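Local structure of glycosyl hydrolase, family 38 (Enterococcus faecalis, 5KBP) at residues A885-R888 with P889-R893. The protein is probably an alpha-mannosidase of glycosyl hydrolase family 38, cleaving alpha-mannosidic linkages in carbohydrates. Residues are numbered along the deposited sequence; the frame is centred on the assembly and turned at random.
Sequences APLR and PFEIR
Glu891 folds back against Arg888 across a type II beta turn, Arg888 to Glu891, which leads into strand 892-897 of the C-terminal beta-sandwich domain. Glu891 N closes the turn on Arg888 O at 3.1 Å. Pro889 suits the second position, its ring restricting phi, while Phe890 takes the third with a positive phi of 60°.

The Glu891 carboxylate is the meeting point of a salt-bridge network. With CG anti to the backbone N (chi1 -172°) and the chain extended beyond it, the carboxylate reaches back to the residues before the turn, and Arg888 N donates to OE2 from above the carboxylate plane. The Arg888 side chain bends at its third torsion, laying its guanidinium over the same oxygen. The two planes are stacked, 20° apart, and Glu891 OE2 lies 3.3 Å from the plane of the Arg888 guanidinium, over its centre; this pairing is one of charge alone, as no N-H points at the oxygen.

Arg893 instead grips the carboxylate side-on: Arg893 NE reaches Glu891 OE1 at 2.7 Å, and NH2 reaches OE2 of the same carboxylate, both on the syn side. An arginine suits this place because its remaining N-H groups can also bind the incoming backbone: Arg893 NH2 also meets Pro886 O at 2.8 Å, from above the carbonyl plane. The buried Leu887 lays CD1 over one face of this guanidinium, its aliphatic branch needing no hydrogen bond there. Asn849 ND2, from strand 843-849, is a second donor to Arg888 O. At the edge of the Arg893 guanidinium and near its plane, NH1 points almost straight at Ala885 O, 2.6 Å away.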
loop_
_atom_site.group_PDB
_atom_site.type_symbol
_atom_site.label_atom_id
_atom_site.label_comp_id
_atom_site.label_asym_id
_atom_site.label_seq_id
_atom_site.Cartn_x
_atom_site.Cartn_y
_atom_site.Cartn_z
ATOM N N ALA A 885 -32.128 -28.919 18.872
ATOM C CA ALA A 885 -33.088 -27.948 19.366
ATOM C C ALA A 885 -33.477 -26.979 18.252
ATOM O O ALA A 885 -32.662 -26.662 17.380
ATOM C CB ALA A 885 -32.513 -27.175 20.549
ATOM N N PRO A 886 -34.722 -26.504 18.250
ATOM C CA PRO A 886 -35.149 -25.574 17.199
ATOM C C PRO A 886 -34.375 -24.267 17.261
ATOM O O PRO A 886 -33.953 -23.814 18.328
ATOM C CB PRO A 886 -36.638 -25.360 17.495
ATOM C CG PRO A 886 -36.791 -25.709 18.945
ATOM C CD PRO A 886 -35.813 -26.816 19.189
ATOM N N LEU A 887 -34.181 -23.665 16.091
ATOM C CA LEU A 887 -33.475 -22.394 16.005
ATOM C C LEU A 887 -34.370 -21.278 16.526
ATOM O O LEU A 887 -35.460 -21.045 15.992
ATOM C CB LEU A 887 -33.050 -22.124 14.565
ATOM C CG LEU A 887 -32.060 -20.980 14.341
ATOM C CD1 LEU A 887 -30.798 -21.199 15.158
ATOM C CD2 LEU A 887 -31.728 -20.855 12.864
ATOM N N ARG A 888 -33.918 -20.596 17.574
ATOM C CA ARG A 888 -34.711 -19.547 18.186
ATOM C C ARG A 888 -34.750 -18.313 17.284
ATOM O O ARG A 888 -33.895 -18.142 16.412
ATOM C CB ARG A 888 -34.145 -19.200 19.561
ATOM C CG ARG A 888 -34.254 -20.342 20.560
ATOM C CD ARG A 888 -33.858 -19.909 21.961
ATOM N NE ARG A 888 -32.444 -19.564 22.053
ATOM C CZ ARG A 888 -31.477 -20.444 22.292
ATOM N NH1 ARG A 888 -30.215 -20.043 22.361
ATOM N NH2 ARG A 888 -31.770 -21.726 22.459
ATOM N N PRO A 889 -35.753 -17.451 17.461
ATOM C CA PRO A 889 -35.856 -16.251 16.616
ATOM C C PRO A 889 -34.612 -15.378 16.708
ATOM O O PRO A 889 -34.168 -15.008 17.797
ATOM C CB PRO A 889 -37.092 -15.530 17.171
ATOM C CG PRO A 889 -37.391 -16.190 18.488
ATOM C CD PRO A 889 -36.923 -17.596 18.341
ATOM N N PHE A 890 -34.051 -15.056 15.539
ATOM C CA PHE A 890 -32.877 -14.193 15.420
ATOM C C PHE A 890 -31.669 -14.767 16.154
ATOM O O PHE A 890 -30.770 -14.028 16.564
ATOM C CB PHE A 890 -33.175 -12.773 15.910
ATOM C CG PHE A 890 -34.368 -12.140 15.252
ATOM C CD1 PHE A 890 -34.299 -11.697 13.943
ATOM C CD2 PHE A 890 -35.556 -11.980 15.947
ATOM C CE1 PHE A 890 -35.395 -11.111 13.333
ATOM C CE2 PHE A 890 -36.654 -11.394 15.345
ATOM C CZ PHE A 890 -36.573 -10.959 14.037
ATOM N N GLU A 891 -31.631 -16.085 16.324
ATOM C CA GLU A 891 -30.502 -16.720 16.985
ATOM C C GLU A 891 -29.338 -16.876 16.016
ATOM O O GLU A 891 -29.527 -17.224 14.848
ATOM C CB GLU A 891 -30.895 -18.089 17.540
ATOM C CG GLU A 891 -29.819 -18.725 18.408
ATOM C CD GLU A 891 -30.031 -20.210 18.618
ATOM O OE1 GLU A 891 -29.059 -20.975 18.454
ATOM O OE2 GLU A 891 -31.167 -20.612 18.944
ATOM N N ILE A 892 -28.134 -16.610 16.508
ATOM C CA ILE A 892 -26.903 -16.861 15.769
ATOM C C ILE A 892 -26.340 -18.171 16.308
ATOM O O ILE A 892 -25.741 -18.207 17.387
ATOM C CB ILE A 892 -25.903 -15.713 15.915
ATOM C CG1 ILE A 892 -26.566 -14.376 15.579
ATOM C CG2 ILE A 892 -24.700 -15.947 15.016
ATOM C CD1 ILE A 892 -25.719 -13.177 15.948
ATOM N N ARG A 893 -26.536 -19.254 15.566
ATOM C CA ARG A 893 -26.128 -20.579 16.008
ATOM C C ARG A 893 -24.826 -20.987 15.333
ATOM O O ARG A 893 -24.640 -20.774 14.132
ATOM C CB ARG A 893 -27.219 -21.611 15.712
ATOM C CG ARG A 893 -26.909 -23.004 16.234
ATOM C CD ARG A 893 -28.149 -23.880 16.250
ATOM N NE ARG A 893 -29.135 -23.422 17.224
ATOM C CZ ARG A 893 -30.291 -24.033 17.458
ATOM N NH1 ARG A 893 -30.611 -25.131 16.785
ATOM N NH2 ARG A 893 -31.129 -23.548 18.363
#